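Long-range contacts in bifunctional endomannanase/endoglucanase (Caldanaerobius polysaccharolyticus, PDB 3W0K), which probably hydrolyses internal beta-linkages of mannan and of cellulose-like glucans, as a family 5 glycoside hydrolase: residues I77-N82 / K128-D133; E149-L154 / I181-L186; Y206-W211 / G260-T265; W232-L237 / F274-S279. One frame throughout, in Å; residues are numbered along the deposited sequence.

Overall arrangement
From the N terminus, contact 1 comes first: it pairs neighbouring strands 78-83 and 130-133 of the eight-stranded parallel barrel and closes a loop that contains helix 105-121. Contact 2 follows in series, its centre about 22 Å from that of contact 1; it brings the start of helix 148-165 against the loop before strand 192-197, closing a span that holds the rest of that helix and strand 170-174. Contacts 3 and 4 cross, so their spans overlap. Contact 3 joins the loop after helix 201-204 to that after strand 254-259, enclosing helix 234-249; contact 4 joins the outer helices 234-249 and 267-284 around strand 254-259. These two touch, Phe274 lying against Gly260 and Cys261.

Contact 1. Residues I77-N82 / K128-D133; sequences IHMCLN and KFLSFD
Lys128 offers its carbonyl O to the ring of His78, whose ND1 donates to it across 2.9 Å; the O lies in the ring plane. His78 CG stands anti to the backbone N (chi1 171°), and from it the ring extends to this strand. Phe129 O sits over one face of that imidazole, accepts from Met79 N and shares a water with Ile77 O. Leu130 lays its side chain alongside Met79, CD1 coming 4.1 Å from Met79 CE; Met79 packs onward against Ile65 and Tyr68 of helix 62-74. Ser131 turns to the other face with Cys80, and its OG meets His78 NE2 at 2.7 Å in a nearly straight hydrogen bond (168°) that either atom could donate. Histidine suits the place because its two ring nitrogens serve two partners; an alanine here would probably leave Lys128 O and Ser131 OG without these mates. Phe132 returns to the helix-covered face, beside Leu81. Asp133 runs side by side with Asn82, whose ND2 donates to Asp133 O at 3.0 Å, while the carboxylate OD2 makes a salt bridge with Arg40. Asp133 N donates to Leu81 O. This is the parallel pairing of a beta-alpha-beta crossover in a TIM barrel.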
loop_
_atom_site.group_PDB
_atom_site.type_symbol
_atom_site.label_atom_id
_atom_site.label_comp_id
_atom_site.label_asym_id
_atom_site.label_seq_id
_atom_site.Cartn_x
_atom_site.Cartn_y
_atom_site.Cartn_z
ATOM N N ILE A 77 8.857 -3.907 14.501
ATOM C CA ILE A 77 7.940 -3.706 13.389
ATOM C C ILE A 77 8.753 -3.282 12.176
ATOM O O ILE A 77 9.584 -2.380 12.269
ATOM C CB ILE A 77 6.905 -2.600 13.718
ATOM C CG1 ILE A 77 5.963 -3.078 14.827
ATOM C CG2 ILE A 77 6.115 -2.216 12.473
ATOM C CD1 ILE A 77 5.032 -2.005 15.348
ATOM N N HIS A 78 8.558 -3.986 11.063
ATOM C CA HIS A 78 9.236 -3.675 9.807
ATOM C C HIS A 78 8.552 -2.460 9.188
ATOM O O HIS A 78 7.319 -2.386 9.160
ATOM C CB HIS A 78 9.120 -4.858 8.838
ATOM C CG HIS A 78 9.608 -4.558 7.453
ATOM N ND1 HIS A 78 10.881 -4.874 7.029
ATOM C CD2 HIS A 78 9.000 -3.954 6.402
ATOM C CE1 HIS A 78 11.037 -4.475 5.778
ATOM N NE2 HIS A 78 9.912 -3.913 5.375
ATOM N N MET A 79 9.348 -1.513 8.697
ATOM C CA MET A 79 8.794 -0.321 8.068
ATOM C C MET A 79 9.024 -0.339 6.564
ATOM O O MET A 79 10.150 -0.521 6.095
ATOM C CB MET A 79 9.406 0.953 8.653
ATOM C CG MET A 79 8.759 2.227 8.111
ATOM S SD MET A 79 9.437 3.743 8.807
ATOM C CE MET A 79 10.293 4.417 7.391
ATOM N N CYS A 80 7.942 -0.176 5.814
ATOM C CA CYS A 80 8.021 -0.139 4.363
ATOM C C CYS A 80 7.730 1.289 3.916
ATOM O O CYS A 80 6.596 1.765 4.025
ATOM C CB CYS A 80 7.011 -1.105 3.745
ATOM S SG CYS A 80 7.017 -1.082 1.941
ATOM N N LEU A 81 8.770 1.980 3.455
ATOM C CA LEU A 81 8.651 3.362 2.993
ATOM C C LEU A 81 8.194 3.380 1.541
ATOM O O LEU A 81 8.821 2.764 0.680
ATOM C CB LEU A 81 9.999 4.081 3.124
ATOM C CG LEU A 81 10.067 5.528 2.629
ATOM C CD1 LEU A 81 9.156 6.423 3.455
ATOM C CD2 LEU A 81 11.511 6.020 2.702
ATOM N N ASN A 82 7.119 4.114 1.271
ATOM C CA ASN A 82 6.561 4.197 -0.075
ATOM C C ASN A 82 6.377 5.625 -0.571
ATOM O O ASN A 82 5.977 6.503 0.191
ATOM C CB ASN A 82 5.191 3.494 -0.100
ATOM C CG ASN A 82 4.377 3.823 -1.349
ATOM O OD1 ASN A 82 3.369 4.530 -1.280
ATOM N ND2 ASN A 82 4.823 3.325 -2.496
ATOM N N LYS A 128 15.355 -6.462 7.413
ATOM C CA LYS A 128 14.446 -7.057 8.380
ATOM C C LYS A 128 13.579 -5.917 8.924
ATOM O O LYS A 128 12.394 -6.102 9.202
ATOM C CB LYS A 128 15.248 -7.698 9.519
ATOM C CG LYS A 128 14.412 -8.280 10.640
ATOM C CD LYS A 128 15.294 -9.036 11.619
ATOM C CE LYS A 128 14.495 -9.562 12.795
ATOM N NZ LYS A 128 15.335 -10.431 13.666
ATOM N N PHE A 129 14.162 -4.721 8.977
ATOM C CA PHE A 129 13.481 -3.543 9.503
ATOM C C PHE A 129 13.053 -2.477 8.493
ATOM O O PHE A 129 12.219 -1.632 8.816
ATOM C CB PHE A 129 14.357 -2.884 10.574
ATOM C CG PHE A 129 14.523 -3.714 11.811
ATOM C CD1 PHE A 129 13.546 -3.705 12.798
ATOM C CD2 PHE A 129 15.650 -4.512 11.988
ATOM C CE1 PHE A 129 13.683 -4.480 13.948
ATOM C CE2 PHE A 129 15.797 -5.292 13.136
ATOM C CZ PHE A 129 14.810 -5.274 14.116
ATOM N N LEU A 130 13.605 -2.508 7.283
ATOM C CA LEU A 130 13.266 -1.482 6.300
ATOM C C LEU A 130 13.268 -1.938 4.847
ATOM O O LEU A 130 14.211 -2.584 4.388
ATOM C CB LEU A 130 14.226 -0.292 6.455
ATOM C CG LEU A 130 14.130 0.878 5.470
ATOM C CD1 LEU A 130 12.823 1.635 5.653
ATOM C CD2 LEU A 130 15.313 1.804 5.697
ATOM N N SER A 131 12.202 -1.589 4.130
ATOM C CA SER A 131 12.083 -1.898 2.708
ATOM C C SER A 131 11.591 -0.650 1.975
ATOM O O SER A 131 11.005 0.247 2.590
ATOM C CB SER A 131 11.139 -3.084 2.461
ATOM O OG SER A 131 9.823 -2.824 2.912
ATOM N N PHE A 132 11.864 -0.588 0.673
ATOM C CA PHE A 132 11.472 0.542 -0.168
ATOM C C PHE A 132 10.428 0.110 -1.197
ATOM O O PHE A 132 10.709 -0.746 -2.033
ATOM C CB PHE A 132 12.685 1.081 -0.946
ATOM C CG PHE A 132 13.747 1.739 -0.095
ATOM C CD1 PHE A 132 13.524 2.057 1.242
ATOM C CD2 PHE A 132 14.978 2.064 -0.663
ATOM C CE1 PHE A 132 14.510 2.692 2.001
ATOM C CE2 PHE A 132 15.969 2.698 0.087
ATOM C CZ PHE A 132 15.734 3.012 1.421
ATOM N N ASP A 133 9.245 0.720 -1.139
ATOM C CA ASP A 133 8.142 0.442 -2.071
ATOM C C ASP A 133 8.207 1.617 -3.051
ATOM O O ASP A 133 7.721 2.711 -2.767
ATOM C CB ASP A 133 6.825 0.422 -1.286
ATOM C CG ASP A 133 5.627 0.031 -2.129
ATOM O OD1 ASP A 133 5.782 -0.373 -3.304
ATOM O OD2 ASP A 133 4.506 0.128 -1.593
HETATM O O HOH W 1 11.585 -0.669 11.447
#

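Contact 2. Residues E149-L154 / I181-L186; sequences ENHASL and IAMPEL
His151 brings CE1 of its ring to the sulfur of Met183, 3.6 Å from SD, and the same CE1 also meets the CD1 methyl of Leu186. The sulfur approaches obliquely, 4.6 Å from SD to the centroid of the His151 ring, and the two side chains cross at about a right angle. CB of His151 already points toward the loop, and CG, anti to the backbone N (chi1 167°), carries the ring on beside Met183 and Leu186. Leu186 uses both branches of its fork: CD1 touches the imidazole, while CD2 rests 3.9 Å from Ala152 CB. Alanine suits this position, since its lone methyl lets the loop come close. Leu186 N donates to Met183 O at 3.0 Å, around the 3-10 segment 184-185, from which Glu185 and Leu186 face the helix. One water lies 2.8 Å from His151 ND1, in the ring plane, and donates to Glu185 OE2. Between residues 149-154 and 181-186 there is no direct hydrogen bond; apolar and sulfur-aromatic packing and this water serve there, while Arg148, at the start of the same helix 148-165, adds the direct polar ties, a salt bridge to Glu185 OE2 and a hydrogen bond to Ala182 O.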
loop_
_atom_site.group_PDB
_atom_site.type_symbol
_atom_site.label_atom_id
_atom_site.label_comp_id
_atom_site.label_asym_id
_atom_site.label_seq_id
_atom_site.Cartn_x
_atom_site.Cartn_y
_atom_site.Cartn_z
ATOM N N GLU A 149 6.619 -2.135 -21.018
ATOM C CA GLU A 149 8.019 -1.905 -21.349
ATOM C C GLU A 149 8.627 -0.678 -20.669
ATOM O O GLU A 149 9.693 -0.781 -20.058
ATOM C CB GLU A 149 8.195 -1.801 -22.867
ATOM C CG GLU A 149 9.646 -1.693 -23.322
ATOM C CD GLU A 149 9.790 -1.675 -24.834
ATOM O OE1 GLU A 149 9.099 -2.467 -25.513
ATOM O OE2 GLU A 149 10.600 -0.872 -25.344
ATOM N N ASN A 150 7.973 0.482 -20.763
ATOM C CA ASN A 150 8.556 1.659 -20.127
ATOM C C ASN A 150 8.474 1.639 -18.602
ATOM O O ASN A 150 9.360 2.162 -17.926
ATOM C CB ASN A 150 8.101 2.997 -20.757
ATOM C CG ASN A 150 6.605 3.258 -20.653
ATOM O OD1 ASN A 150 5.946 2.880 -19.686
ATOM N ND2 ASN A 150 6.076 3.980 -21.638
ATOM N N HIS A 151 7.454 0.973 -18.065
ATOM C CA HIS A 151 7.322 0.848 -16.618
ATOM C C HIS A 151 8.463 -0.049 -16.136
ATOM O O HIS A 151 9.169 0.291 -15.187
ATOM C CB HIS A 151 5.973 0.221 -16.241
ATOM C CG HIS A 151 5.891 -0.222 -14.810
ATOM N ND1 HIS A 151 6.058 -1.536 -14.430
ATOM C CD2 HIS A 151 5.671 0.476 -13.669
ATOM C CE1 HIS A 151 5.944 -1.630 -13.116
ATOM N NE2 HIS A 151 5.708 -0.424 -12.631
ATOM N N ALA A 152 8.653 -1.185 -16.807
ATOM C CA ALA A 152 9.719 -2.113 -16.436
ATOM C C ALA A 152 11.091 -1.445 -16.519
ATOM O O ALA A 152 11.917 -1.603 -15.622
ATOM C CB ALA A 152 9.676 -3.359 -17.326
ATOM N N SER A 153 11.321 -0.678 -17.581
ATOM C CA SER A 153 12.597 0.012 -17.751
ATOM C C SER A 153 12.870 0.979 -16.603
ATOM O O SER A 153 13.988 1.028 -16.087
ATOM C CB SER A 153 12.641 0.748 -19.093
ATOM O OG SER A 153 12.690 -0.172 -20.172
ATOM N N LEU A 154 11.844 1.714 -16.178
ATOM C CA LEU A 154 11.999 2.659 -15.076
ATOM C C LEU A 154 12.246 1.929 -13.758
ATOM O O LEU A 154 13.087 2.343 -12.965
ATOM C CB LEU A 154 10.776 3.572 -14.948
ATOM C CG LEU A 154 10.861 4.619 -13.825
ATOM C CD1 LEU A 154 12.079 5.523 -14.012
ATOM C CD2 LEU A 154 9.576 5.437 -13.795
ATOM N N ILE A 181 -2.812 -5.490 -11.459
ATOM C CA ILE A 181 -2.176 -6.330 -12.471
ATOM C C ILE A 181 -0.780 -6.869 -12.186
ATOM O O ILE A 181 0.152 -6.105 -11.941
ATOM C CB ILE A 181 -2.178 -5.572 -13.824
ATOM C CG1 ILE A 181 -3.598 -5.098 -14.161
ATOM C CG2 ILE A 181 -1.616 -6.439 -14.941
ATOM C CD1 ILE A 181 -4.622 -6.211 -14.271
ATOM N N ALA A 182 -0.641 -8.194 -12.282
ATOM C CA ALA A 182 0.629 -8.880 -12.051
ATOM C C ALA A 182 1.654 -8.522 -13.125
ATOM O O ALA A 182 1.295 -8.226 -14.269
ATOM C CB ALA A 182 0.416 -10.389 -12.005
ATOM N N MET A 183 2.931 -8.599 -12.763
ATOM C CA MET A 183 4.010 -8.231 -13.674
ATOM C C MET A 183 5.051 -9.328 -13.874
ATOM O O MET A 183 6.161 -9.248 -13.350
ATOM C CB MET A 183 4.687 -6.959 -13.146
ATOM C CG MET A 183 3.711 -5.812 -12.914
ATOM S SD MET A 183 4.331 -4.556 -11.775
ATOM C CE MET A 183 4.358 -5.487 -10.221
ATOM N N PRO A 184 4.722 -10.352 -14.677
ATOM C CA PRO A 184 5.678 -11.439 -14.913
ATOM C C PRO A 184 6.983 -10.964 -15.554
ATOM O O PRO A 184 8.033 -11.585 -15.372
ATOM C CB PRO A 184 4.896 -12.397 -15.818
ATOM C CG PRO A 184 3.913 -11.511 -16.511
ATOM C CD PRO A 184 3.466 -10.580 -15.414
ATOM N N GLU A 185 6.921 -9.827 -16.244
ATOM C CA GLU A 185 8.091 -9.252 -16.900
ATOM C C GLU A 185 9.145 -8.764 -15.904
ATOM O O GLU A 185 10.296 -8.540 -16.275
ATOM C CB GLU A 185 7.685 -8.114 -17.853
ATOM C CG GLU A 185 7.023 -6.895 -17.191
ATOM C CD GLU A 185 5.516 -7.042 -16.978
ATOM O OE1 GLU A 185 4.971 -8.160 -17.096
ATOM O OE2 GLU A 185 4.863 -6.021 -16.692
ATOM N N LEU A 186 8.754 -8.614 -14.640
ATOM C CA LEU A 186 9.680 -8.163 -13.603
ATOM C C LEU A 186 9.910 -9.232 -12.529
ATOM O O LEU A 186 10.472 -8.953 -11.469
ATOM C CB LEU A 186 9.167 -6.868 -12.961
ATOM C CG LEU A 186 9.220 -5.611 -13.837
ATOM C CD1 LEU A 186 8.392 -4.501 -13.213
ATOM C CD2 LEU A 186 10.669 -5.169 -14.031
HETATM O O HOH W 2 6.179 -3.615 -16.367
#

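Contact 3. Residues Y206-W211 / G260-T265; sequences YQASWW and GCFNKT
Phe262 reaches from the loop after strand 254-259 to residues 206-211, beyond strand 192-197, at the C-terminal ends of TIM-barrel strands, where this fold carries its active site. CB points toward residues 206-211, and with CG anti to the backbone N (chi1 -166°) the ring follows. CD2 meets Tyr206 O at 3.5 Å, at the ring edge, and CE2 comes next to Gln207 O and Ala208 CA. The face on the CD1-CE1 side takes the edge of Trp210, CH2 lying 3.5 Å from CE1 of Phe262, and CZ at the tip nears CZ3. This is a T-shaped stack. A flat apolar ring suits the place, offering a face to Trp210 and its edge to Tyr206 O; Asn263 OD1 covers the opposite face. An alanine in place of Phe262 would probably leave the edge of Trp210, whose side chain lies about 4 Å from a bound Tris molecule, without the face it packs on. A water accepts from Lys264 N and donates to Tyr206 O and to Thr265 OG1, which is also hydrogen-bonded to Leu203 O.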
loop_
_atom_site.group_PDB
_atom_site.type_symbol
_atom_site.label_atom_id
_atom_site.label_comp_id
_atom_site.label_asym_id
_atom_site.label_seq_id
_atom_site.Cartn_x
_atom_site.Cartn_y
_atom_site.Cartn_z
ATOM N N TYR A 206 -17.569 1.443 -2.114
ATOM C CA TYR A 206 -18.946 1.893 -2.278
ATOM C C TYR A 206 -19.092 3.281 -1.655
ATOM O O TYR A 206 -18.748 3.492 -0.490
ATOM C CB TYR A 206 -19.904 0.905 -1.609
ATOM C CG TYR A 206 -21.350 1.354 -1.568
ATOM C CD1 TYR A 206 -22.084 1.531 -2.743
ATOM C CD2 TYR A 206 -21.993 1.572 -0.351
ATOM C CE1 TYR A 206 -23.427 1.913 -2.702
ATOM C CE2 TYR A 206 -23.333 1.951 -0.298
ATOM C CZ TYR A 206 -24.042 2.118 -1.477
ATOM O OH TYR A 206 -25.368 2.485 -1.423
ATOM N N GLN A 207 -19.577 4.222 -2.461
ATOM C CA GLN A 207 -19.777 5.611 -2.053
ATOM C C GLN A 207 -18.488 6.357 -1.713
ATOM O O GLN A 207 -18.498 7.322 -0.945
ATOM C CB GLN A 207 -20.799 5.714 -0.915
ATOM C CG GLN A 207 -22.210 5.321 -1.340
ATOM C CD GLN A 207 -23.249 5.523 -0.252
ATOM O OE1 GLN A 207 -22.942 5.488 0.939
ATOM N NE2 GLN A 207 -24.496 5.726 -0.662
ATOM N N ALA A 208 -17.380 5.899 -2.288
ATOM C CA ALA A 208 -16.082 6.533 -2.085
ATOM C C ALA A 208 -15.950 7.615 -3.155
ATOM O O ALA A 208 -15.780 7.314 -4.338
ATOM C CB ALA A 208 -14.964 5.512 -2.216
ATOM N N SER A 209 -16.038 8.871 -2.725
ATOM C CA SER A 209 -15.967 10.029 -3.618
ATOM C C SER A 209 -14.762 10.107 -4.557
ATOM O O SER A 209 -14.888 10.592 -5.683
ATOM C CB SER A 209 -16.068 11.324 -2.807
ATOM O OG SER A 209 -14.992 11.445 -1.893
ATOM N N TRP A 210 -13.602 9.642 -4.101
ATOM C CA TRP A 210 -12.393 9.687 -4.921
ATOM C C TRP A 210 -12.361 8.636 -6.032
ATOM O O TRP A 210 -11.506 8.689 -6.918
ATOM C CB TRP A 210 -11.139 9.583 -4.045
ATOM C CG TRP A 210 -10.999 8.285 -3.311
ATOM C CD1 TRP A 210 -10.214 7.225 -3.663
ATOM C CD2 TRP A 210 -11.650 7.914 -2.090
ATOM N NE1 TRP A 210 -10.334 6.217 -2.737
ATOM C CE2 TRP A 210 -11.208 6.614 -1.761
ATOM C CE3 TRP A 210 -12.563 8.555 -1.240
ATOM C CZ2 TRP A 210 -11.649 5.940 -0.616
ATOM C CZ3 TRP A 210 -13.001 7.884 -0.101
ATOM C CH2 TRP A 210 -12.541 6.589 0.199
ATOM N N TRP A 211 -13.284 7.679 -5.973
ATOM C CA TRP A 211 -13.363 6.629 -6.983
ATOM C C TRP A 211 -14.514 6.924 -7.944
ATOM O O TRP A 211 -15.681 6.826 -7.571
ATOM C CB TRP A 211 -13.556 5.258 -6.323
ATOM C CG TRP A 211 -13.680 4.137 -7.312
ATOM C CD1 TRP A 211 -12.881 3.904 -8.395
ATOM C CD2 TRP A 211 -14.688 3.122 -7.333
ATOM N NE1 TRP A 211 -13.333 2.810 -9.094
ATOM C CE2 TRP A 211 -14.442 2.311 -8.464
ATOM C CE3 TRP A 211 -15.779 2.819 -6.509
ATOM C CZ2 TRP A 211 -15.248 1.217 -8.792
ATOM C CZ3 TRP A 211 -16.582 1.731 -6.835
ATOM C CH2 TRP A 211 -16.312 0.944 -7.969
ATOM N N GLY A 260 -8.850 -3.648 2.242
ATOM C CA GLY A 260 -9.828 -3.153 3.188
ATOM C C GLY A 260 -11.123 -2.727 2.541
ATOM O O GLY A 260 -11.284 -2.806 1.320
ATOM N N CYS A 261 -12.024 -2.219 3.373
ATOM C CA CYS A 261 -13.332 -1.780 2.922
ATOM C C CYS A 261 -13.674 -0.426 3.529
ATOM O O CYS A 261 -13.390 -0.172 4.702
ATOM C CB CYS A 261 -14.372 -2.817 3.350
ATOM S SG CYS A 261 -16.046 -2.493 2.790
ATOM N N PHE A 262 -14.287 0.438 2.722
ATOM C CA PHE A 262 -14.697 1.770 3.159
ATOM C C PHE A 262 -15.837 1.621 4.178
ATOM O O PHE A 262 -16.382 0.526 4.348
ATOM C CB PHE A 262 -15.124 2.594 1.943
ATOM C CG PHE A 262 -15.255 4.069 2.206
ATOM C CD1 PHE A 262 -14.293 4.757 2.937
ATOM C CD2 PHE A 262 -16.336 4.779 1.689
ATOM C CE1 PHE A 262 -14.404 6.130 3.149
ATOM C CE2 PHE A 262 -16.455 6.152 1.896
ATOM C CZ PHE A 262 -15.486 6.828 2.626
ATOM N N ASN A 263 -16.215 2.716 4.833
ATOM C CA ASN A 263 -17.237 2.658 5.878
ATOM C C ASN A 263 -18.699 2.938 5.532
ATOM O O ASN A 263 -19.499 3.227 6.427
ATOM C CB ASN A 263 -16.805 3.522 7.069
ATOM C CG ASN A 263 -16.849 5.015 6.767
ATOM O OD1 ASN A 263 -17.004 5.430 5.617
ATOM N ND2 ASN A 263 -16.724 5.825 7.809
ATOM N N LYS A 264 -19.056 2.848 4.255
ATOM C CA LYS A 264 -20.442 3.079 3.845
ATOM C C LYS A 264 -21.157 1.762 3.553
ATOM O O LYS A 264 -22.386 1.706 3.486
ATOM C CB LYS A 264 -20.497 4.008 2.631
ATOM C CG LYS A 264 -19.981 5.409 2.913
ATOM C CD LYS A 264 -20.741 6.061 4.057
ATOM C CE LYS A 264 -20.191 7.444 4.360
ATOM N NZ LYS A 264 -20.922 8.102 5.477
ATOM N N THR A 265 -20.371 0.701 3.405
ATOM C CA THR A 265 -20.876 -0.640 3.138
ATOM C C THR A 265 -21.398 -1.233 4.442
ATOM O O THR A 265 -20.827 -0.989 5.506
ATOM C CB THR A 265 -19.736 -1.528 2.597
ATOM O OG1 THR A 265 -19.253 -0.973 1.369
ATOM C CG2 THR A 265 -20.206 -2.960 2.364
HETATM O O HOH W 3 -18.089 1.740 1.646
#

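Contact 4. Residues W232-L237 / F274-S279; sequences WNKDTL and FEDVLS
Lys234 and Asp276 bring their CA atoms to 5.8 Å where the first turn of helix 234-249 meets the middle of helix 267-284, and Leu237 and Val277 follow with theirs at 7.5 Å. Both helices belong to the outer layer round the TIM barrel. The first helix opens with a capping box: Asn233, at the N-cap, accepts from Thr236 N through OD1, and Thr236 OG1 takes a weak bond from Asn233 N. Asp276 sits opposite this helix start, where its negative charge would probably be welcomed by the helix end. Its OD2 lies 3.6 Å from Lys234 CB and accepts from a water that itself takes the N-H of Lys234; Tyr222 OH is its direct partner, while OD1 forms a salt bridge with Arg272. Lys234, CG anti to the backbone N (chi1 -165°) and extended beyond, passes its methylenes across the carboxylate. Its ammonium does not pair with Asp276, NZ standing 5.0 Å from OD1, but donates to Ser279 OG at 3.0 Å. A long, flexible lysine suits this span of a helix turn. Next to these polar groups Leu237 and Val277 make an apolar contact, Leu237 CD1 touching Val277 CG1 at 3.7 Å and nearing Asp276 CB. Lys234 NZ also donates to a water 2.8 Å away, which makes a weak bond to Ser279 O.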
loop_
_atom_site.group_PDB
_atom_site.type_symbol
_atom_site.label_atom_id
_atom_site.label_comp_id
_atom_site.label_asym_id
_atom_site.label_seq_id
_atom_site.Cartn_x
_atom_site.Cartn_y
_atom_site.Cartn_z
ATOM N N TRP A 232 -19.230 -11.645 -8.430
ATOM C CA TRP A 232 -18.107 -11.722 -7.503
ATOM C C TRP A 232 -18.349 -12.576 -6.264
ATOM O O TRP A 232 -19.293 -12.354 -5.507
ATOM C CB TRP A 232 -17.650 -10.321 -7.085
ATOM C CG TRP A 232 -16.869 -9.614 -8.149
ATOM C CD1 TRP A 232 -17.372 -8.898 -9.195
ATOM C CD2 TRP A 232 -15.442 -9.573 -8.281
ATOM N NE1 TRP A 232 -16.348 -8.414 -9.974
ATOM C CE2 TRP A 232 -15.153 -8.813 -9.437
ATOM C CE3 TRP A 232 -14.380 -10.106 -7.537
ATOM C CZ2 TRP A 232 -13.843 -8.574 -9.869
ATOM C CZ3 TRP A 232 -13.078 -9.869 -7.966
ATOM C CH2 TRP A 232 -12.823 -9.108 -9.123
ATOM N N ASN A 233 -17.472 -13.554 -6.083
ATOM C CA ASN A 233 -17.497 -14.469 -4.946
ATOM C C ASN A 233 -16.067 -14.957 -4.731
ATOM O O ASN A 233 -15.143 -14.463 -5.384
ATOM C CB ASN A 233 -18.461 -15.641 -5.192
ATOM C CG ASN A 233 -18.241 -16.321 -6.532
ATOM O OD1 ASN A 233 -17.112 -16.611 -6.922
ATOM N ND2 ASN A 233 -19.334 -16.598 -7.237
ATOM N N LYS A 234 -15.871 -15.923 -3.838
ATOM C CA LYS A 234 -14.524 -16.421 -3.570
ATOM C C LYS A 234 -13.840 -16.999 -4.812
ATOM O O LYS A 234 -12.635 -16.821 -4.997
ATOM C CB LYS A 234 -14.533 -17.444 -2.433
ATOM C CG LYS A 234 -13.149 -17.730 -1.865
ATOM C CD LYS A 234 -13.223 -18.629 -0.645
ATOM C CE LYS A 234 -11.839 -18.912 -0.093
ATOM N NZ LYS A 234 -11.894 -19.754 1.131
ATOM N N ASP A 235 -14.609 -17.670 -5.668
ATOM C CA ASP A 235 -14.058 -18.245 -6.894
ATOM C C ASP A 235 -13.565 -17.143 -7.828
ATOM O O ASP A 235 -12.540 -17.299 -8.495
ATOM C CB ASP A 235 -15.101 -19.107 -7.618
ATOM C CG ASP A 235 -15.305 -20.465 -6.961
ATOM O OD1 ASP A 235 -14.435 -20.904 -6.181
ATOM O OD2 ASP A 235 -16.338 -21.109 -7.247
ATOM N N THR A 236 -14.305 -16.037 -7.871
ATOM C CA THR A 236 -13.943 -14.898 -8.713
ATOM C C THR A 236 -12.663 -14.264 -8.178
ATOM O O THR A 236 -11.815 -13.811 -8.949
ATOM C CB THR A 236 -15.060 -13.841 -8.744
ATOM O OG1 THR A 236 -16.313 -14.480 -9.017
ATOM C CG2 THR A 236 -14.791 -12.818 -9.839
ATOM N N LEU A 237 -12.523 -14.238 -6.854
ATOM C CA LEU A 237 -11.323 -13.682 -6.235
ATOM C C LEU A 237 -10.114 -14.546 -6.583
ATOM O O LEU A 237 -9.013 -14.029 -6.783
ATOM C CB LEU A 237 -11.492 -13.568 -4.718
ATOM C CG LEU A 237 -12.356 -12.399 -4.242
ATOM C CD1 LEU A 237 -12.743 -12.584 -2.783
ATOM C CD2 LEU A 237 -11.594 -11.088 -4.437
ATOM N N PHE A 274 -14.499 -9.872 3.873
ATOM C CA PHE A 274 -13.220 -10.019 4.576
ATOM C C PHE A 274 -12.900 -11.496 4.798
ATOM O O PHE A 274 -11.756 -11.921 4.661
ATOM C CB PHE A 274 -13.258 -9.314 5.935
ATOM C CG PHE A 274 -12.772 -7.891 5.907
ATOM C CD1 PHE A 274 -11.444 -7.601 5.611
ATOM C CD2 PHE A 274 -13.632 -6.846 6.225
ATOM C CE1 PHE A 274 -10.979 -6.285 5.639
ATOM C CE2 PHE A 274 -13.177 -5.526 6.254
ATOM C CZ PHE A 274 -11.848 -5.246 5.960
ATOM N N GLU A 275 -13.917 -12.276 5.155
ATOM C CA GLU A 275 -13.722 -13.699 5.389
ATOM C C GLU A 275 -13.173 -14.407 4.156
ATOM O O GLU A 275 -12.317 -15.282 4.273
ATOM C CB GLU A 275 -15.022 -14.344 5.866
ATOM C CG GLU A 275 -15.416 -13.897 7.266
ATOM C CD GLU A 275 -16.802 -14.349 7.678
ATOM O OE1 GLU A 275 -17.690 -14.455 6.805
ATOM O OE2 GLU A 275 -17.009 -14.580 8.887
ATOM N N ASP A 276 -13.629 -13.997 2.975
ATOM C CA ASP A 276 -13.152 -14.588 1.731
ATOM C C ASP A 276 -11.717 -14.191 1.388
ATOM O O ASP A 276 -10.879 -15.059 1.146
ATOM C CB ASP A 276 -14.071 -14.229 0.565
ATOM C CG ASP A 276 -15.271 -15.149 0.453
ATOM O OD1 ASP A 276 -15.367 -16.127 1.226
ATOM O OD2 ASP A 276 -16.113 -14.899 -0.429
ATOM N N VAL A 277 -11.429 -12.889 1.364
ATOM C CA VAL A 277 -10.074 -12.451 1.025
ATOM C C VAL A 277 -9.031 -12.905 2.033
ATOM O O VAL A 277 -7.979 -13.398 1.646
ATOM C CB VAL A 277 -9.959 -10.916 0.791
ATOM C CG1 VAL A 277 -10.787 -10.507 -0.417
ATOM C CG2 VAL A 277 -10.375 -10.136 2.026
ATOM N N LEU A 278 -9.343 -12.795 3.322
ATOM C CA LEU A 278 -8.399 -13.211 4.355
ATOM C C LEU A 278 -8.151 -14.720 4.343
ATOM O O LEU A 278 -7.013 -15.158 4.518
ATOM C CB LEU A 278 -8.856 -12.731 5.736
ATOM C CG LEU A 278 -8.702 -11.223 5.965
ATOM C CD1 LEU A 278 -9.410 -10.804 7.240
ATOM C CD2 LEU A 278 -7.225 -10.852 6.022
ATOM N N SER A 279 -9.198 -15.514 4.111
ATOM C CA SER A 279 -9.028 -16.970 4.057
ATOM C C SER A 279 -8.150 -17.326 2.858
ATOM O O SER A 279 -7.372 -18.276 2.912
ATOM C CB SER A 279 -10.377 -17.702 3.995
ATOM O OG SER A 279 -11.099 -17.396 2.818
HETATM O O HOH W 4 -17.941 -16.313 -1.901
HETATM O O HOH W 5 -9.164 -20.350 1.536
#